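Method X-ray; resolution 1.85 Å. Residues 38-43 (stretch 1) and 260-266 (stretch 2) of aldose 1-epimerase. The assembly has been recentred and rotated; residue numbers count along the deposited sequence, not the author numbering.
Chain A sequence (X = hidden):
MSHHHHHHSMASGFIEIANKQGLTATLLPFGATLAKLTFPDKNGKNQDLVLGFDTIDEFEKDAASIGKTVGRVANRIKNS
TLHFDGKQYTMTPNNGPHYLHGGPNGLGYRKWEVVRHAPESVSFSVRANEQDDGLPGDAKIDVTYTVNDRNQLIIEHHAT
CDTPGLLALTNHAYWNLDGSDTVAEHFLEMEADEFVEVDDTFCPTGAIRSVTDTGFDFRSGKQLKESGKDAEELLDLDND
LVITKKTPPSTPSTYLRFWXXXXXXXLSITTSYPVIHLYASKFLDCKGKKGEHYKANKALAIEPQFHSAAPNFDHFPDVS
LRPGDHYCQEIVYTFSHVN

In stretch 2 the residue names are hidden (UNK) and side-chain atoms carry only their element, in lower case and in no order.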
ATOM      1  N   THR A  38       1.088  13.421  -9.931  1.00 39.76           N
ATOM      2  CA  THR A  38       1.985  14.049 -10.891  1.00 39.28           C
ATOM      3  C   THR A  38       3.077  14.879 -10.225  1.00 40.05           C
ATOM      4  O   THR A  38       2.836  15.556  -9.226  1.00 38.86           O
ATOM      5  CB  THR A  38       1.190  14.950 -11.853  1.00 39.07           C
ATOM      6  OG1 THR A  38       0.503  15.959 -11.104  1.00 40.91           O
ATOM      7  CG2 THR A  38       0.169  14.130 -12.617  1.00 39.83           C
ATOM      8  N   PHE A  39       4.276  14.827 -10.798  1.00 40.76           N
ATOM      9  CA  PHE A  39       5.424  15.563 -10.277  1.00 42.16           C
ATOM     10  C   PHE A  39       6.415  15.784 -11.419  1.00 43.41           C
ATOM     11  O   PHE A  39       6.753  14.851 -12.143  1.00 43.85           O
ATOM     12  CB  PHE A  39       6.090  14.757  -9.164  1.00 39.82           C
ATOM     13  CG  PHE A  39       7.079  15.538  -8.348  1.00 37.74           C
ATOM     14  CD1 PHE A  39       6.651  16.568  -7.517  1.00 38.70           C
ATOM     15  CD2 PHE A  39       8.434  15.222  -8.380  1.00 37.25           C
ATOM     16  CE1 PHE A  39       7.557  17.271  -6.723  1.00 37.43           C
ATOM     17  CE2 PHE A  39       9.350  15.917  -7.589  1.00 36.35           C
ATOM     18  CZ  PHE A  39       8.910  16.942  -6.759  1.00 35.84           C
ATOM     19  N   PRO A  40       6.901  17.022 -11.589  1.00 45.64           N
ATOM     20  CA  PRO A  40       7.853  17.299 -12.671  1.00 46.14           C
ATOM     21  C   PRO A  40       9.179  16.553 -12.539  1.00 47.36           C
ATOM     22  O   PRO A  40       9.729  16.433 -11.446  1.00 46.78           O
ATOM     23  CB  PRO A  40       8.023  18.812 -12.594  1.00 46.07           C
ATOM     24  CG  PRO A  40       7.862  19.088 -11.125  1.00 46.92           C
ATOM     25  CD  PRO A  40       6.679  18.219 -10.759  1.00 45.77           C
ATOM     26  N   ASP A  41       9.688  16.050 -13.661  1.00 49.20           N
ATOM     27  CA  ASP A  41      10.954  15.321 -13.661  1.00 51.15           C
ATOM     28  C   ASP A  41      12.123  16.303 -13.714  1.00 51.39           C
ATOM     29  O   ASP A  41      11.933  17.513 -13.595  1.00 51.14           O
ATOM     30  CB  ASP A  41      11.035  14.368 -14.860  1.00 52.11           C
ATOM     31  CG  ASP A  41      10.832  15.077 -16.186  1.00 53.48           C
ATOM     32  OD1 ASP A  41      11.282  16.233 -16.315  1.00 53.95           O
ATOM     33  OD2 ASP A  41      10.231  14.477 -17.102  1.00 53.71           O
ATOM     34  N   LYS A  42      13.328  15.774 -13.900  1.00 52.41           N
ATOM     35  CA  LYS A  42      14.529  16.602 -13.970  1.00 53.25           C
ATOM     36  C   LYS A  42      14.454  17.585 -15.133  1.00 53.86           C
ATOM     37  O   LYS A  42      15.079  18.644 -15.101  1.00 54.88           O
ATOM     38  CB  LYS A  42      15.771  15.722 -14.133  1.00 52.87           C
ATOM     39  CG  LYS A  42      15.827  14.965 -15.452  1.00 52.69           C
ATOM     40  CD  LYS A  42      17.052  14.068 -15.519  1.00 53.04           C
ATOM     41  CE  LYS A  42      17.133  13.341 -16.851  1.00 52.99           C
ATOM     42  NZ  LYS A  42      18.286  12.399 -16.891  1.00 54.00           N
ATOM     43  N   ASN A  43      13.693  17.225 -16.162  1.00 53.91           N
ATOM     44  CA  ASN A  43      13.539  18.078 -17.333  1.00 53.79           C
ATOM     45  C   ASN A  43      12.319  18.981 -17.161  1.00 53.29           C
ATOM     46  O   ASN A  43      11.853  19.602 -18.117  1.00 53.20           O
ATOM     47  CB  ASN A  43      13.378  17.225 -18.598  1.00 54.51           C
ATOM     48  CG  ASN A  43      14.475  16.182 -18.744  1.00 55.38           C
ATOM     49  OD1 ASN A  43      15.663  16.492 -18.647  1.00 55.66           O
ATOM     50  ND2 ASN A  43      14.079  14.938 -18.987  1.00 56.57           N
ATOM     51  N   UNK A 260      14.716   6.988 -10.160  1.00 47.44           N
ATOM     52  CA  UNK A 260      15.039   6.682 -11.549  1.00 48.97           C
ATOM     53  C   UNK A 260      16.049   7.694 -12.090  1.00 49.79           C
ATOM     54  O   UNK A 260      15.748   8.887 -12.177  1.00 49.35           O
ATOM     55  o   UNK A 260      14.082   6.892 -13.772  1.00 49.96           O
ATOM     56  c   UNK A 260      13.769   6.734 -12.399  1.00 48.84           C
ATOM     57  N   UNK A 261      17.244   7.226 -12.445  1.00 49.93           N
ATOM     58  CA  UNK A 261      18.267   8.126 -12.975  1.00 50.27           C
ATOM     59  C   UNK A 261      17.742   8.730 -14.268  1.00 49.92           C
ATOM     60  O   UNK A 261      18.126   9.836 -14.653  1.00 50.25           O
ATOM     61  o   UNK A 261      21.476   5.207 -13.201  1.00 54.38           O
ATOM     62  c   UNK A 261      19.576   7.374 -13.237  1.00 50.67           C
ATOM     63  c   UNK A 261      20.237   6.833 -11.977  1.00 52.80           C
ATOM     64  c   UNK A 261      21.496   6.035 -12.264  1.00 53.98           C
ATOM     65  o   UNK A 261      22.498   6.219 -11.540  1.00 54.65           O
ATOM     66  N   UNK A 262      16.848   8.000 -14.926  1.00 49.34           N
ATOM     67  CA  UNK A 262      16.266   8.460 -16.177  1.00 49.18           C
ATOM     68  C   UNK A 262      15.498   9.764 -15.987  1.00 49.28           C
ATOM     69  O   UNK A 262      15.925  10.809 -16.469  1.00 49.77           O
ATOM     70  c   UNK A 262      13.816   6.636 -18.606  1.00 53.78           C
ATOM     71  c   UNK A 262      13.094   7.037 -19.887  1.00 54.48           C
ATOM     72  c   UNK A 262      15.344   7.385 -16.757  1.00 49.95           C
ATOM     73  c   UNK A 262      14.679   7.774 -18.070  1.00 51.02           C
ATOM     74  n   UNK A 262      12.247   5.930 -20.424  1.00 56.17           N
ATOM     75  N   UNK A 263      14.372   9.709 -15.278  1.00 48.30           N
ATOM     76  CA  UNK A 263      13.562  10.903 -15.040  1.00 47.00           C
ATOM     77  C   UNK A 263      14.128  11.778 -13.930  1.00 45.82           C
ATOM     78  O   UNK A 263      13.695  12.912 -13.749  1.00 45.51           O
ATOM     79  c   UNK A 263      12.127  10.509 -14.682  1.00 48.41           C
ATOM     80  o   UNK A 263      12.093   9.774 -13.471  1.00 48.07           O
ATOM     81  N   UNK A 264      15.087  11.241 -13.185  1.00 45.51           N
ATOM     82  CA  UNK A 264      15.689  11.998 -12.105  1.00 45.57           C
ATOM     83  C   UNK A 264      14.761  12.180 -10.917  1.00 46.07           C
ATOM     84  O   UNK A 264      15.083  12.911  -9.977  1.00 46.22           O
ATOM     85  N   UNK A 265      13.606  11.521 -10.954  1.00 44.35           N
ATOM     86  CA  UNK A 265      12.645  11.625  -9.860  1.00 44.41           C
ATOM     87  C   UNK A 265      12.962  10.619  -8.761  1.00 44.85           C
ATOM     88  O   UNK A 265      13.262   9.453  -9.027  1.00 45.12           O
ATOM     89  c   UNK A 265       9.386  12.335 -11.866  1.00 42.17           C
ATOM     90  c   UNK A 265      10.767  12.517 -11.286  1.00 43.38           C
ATOM     91  c   UNK A 265      10.246  11.299  -9.153  1.00 42.41           C
ATOM     92  c   UNK A 265      11.195  11.385 -10.347  1.00 44.16           C
ATOM     93  N   UNK A 266      12.902  11.080  -7.518  1.00 44.54           N
ATOM     94  CA  UNK A 266      13.182  10.217  -6.385  1.00 44.70           C
ATOM     95  C   UNK A 266      12.026  10.255  -5.395  1.00 42.83           C
ATOM     96  O   UNK A 266      11.340  11.270  -5.258  1.00 42.75           O
ATOM     97  c   UNK A 266      14.822   9.889  -4.445  1.00 50.23           C
ATOM     98  c   UNK A 266      14.479  10.654  -5.705  1.00 47.07           C
ATOM     99  o   UNK A 266      16.585   9.750  -2.848  1.00 53.90           O
ATOM    100  o   UNK A 266      16.999  10.797  -4.734  1.00 54.97           O
ATOM    101  c   UNK A 266      16.234  10.166  -3.972  1.00 53.00           C
TER

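Position 260 carries two side-chain atoms, one carbon and then one oxygen, and touches nothing on stretch 1. A single carbon bearing a hydroxyl oxygen is serine, Ser260. It bonds within its own stretch, its N donating to the backbone O of position 265 at 3.1 Å and its OG accepting from the N of position 263 at 3.2 Å, so it helps to fold the loop that the other stretch meets; OG is also bonded elsewhere in the structure.

Position 261 has three carbons in a row, the third carrying two oxygens. The CA-to-CB bond points away from stretch 1, and what reaches the partner is the main chain: Lys42 NZ makes a weak hydrogen bond of 3.4 Å to the carbonyl O of 261. Three carbons ending in a carboxylate make Glu261.

Position 262 shows four carbons in a row ending in nitrogen, unbranched and fully extended, with all four chi angles t. Its CA-to-CB bond also points away from stretch 1, while its carbonyl O lies 2.9 Å from Lys42 NZ. The amine-tipped chain is lysine, Lys262, and its NZ is hydrogen-bonded elsewhere in the structure.

Position 263 again has one carbon and one oxygen. Its CB lies 4.0 Å from Asp41 CB, and its backbone O accepts a hydrogen bond from Lys42 N at 2.9 Å, nearly straight at 167°. This is a second serine, Ser263, with chi1 at p. Its OG accepts a weak bond from the N of position 265 at 3.4 Å and is also bonded elsewhere in the structure.

Position 264 has no side-chain atoms, which makes it Gly264. Two features suit glycine here: phi is positive, at 72°, and an ideal CB would sit 2.8 Å from Lys42 CB, a clash. The bare backbone lets its CA come within 5.1 Å of Lys42 CA.

Position 265 carries four carbons, forked at the first, with one arm two carbons long. One of the carbons approaches Phe39 O to 3.7 Å, and another lies 3.7 Å from Asp41 CA. A fork at CB with unequal arms identifies isoleucine, Ile265. Its CB points sideways, but the end of the side chain comes nearer to stretch 1; CG2 lies 4.4 Å from Phe39 CD2, oblique to the ring.

Position 266 has three carbons, the third carrying two oxygens, in an extended chain; the CA-to-CB bond points away from stretch 1, and there is no contact with it. It is Glu266.

The contact buries a modest 300 Å² and divides into a polar turn and an apolar end. At the turn, the bond from Lys42 N to Ser263 O fixes the backbones, and the extended Lys42 side chain runs along the loop until NZ lies near the carbonyls of Glu261 and Lys262. Beyond it, Ile265 packs against Phe39 and the main chain around Asp41. The lesson is that main-chain acceptors serve the polar side here, Ser263 O taking the straight bond and Glu261 O a weak one, while Gly264 leaves open the space where a CB would meet Lys42 CB.

Stretch 2 (260-266) SEKSGIE
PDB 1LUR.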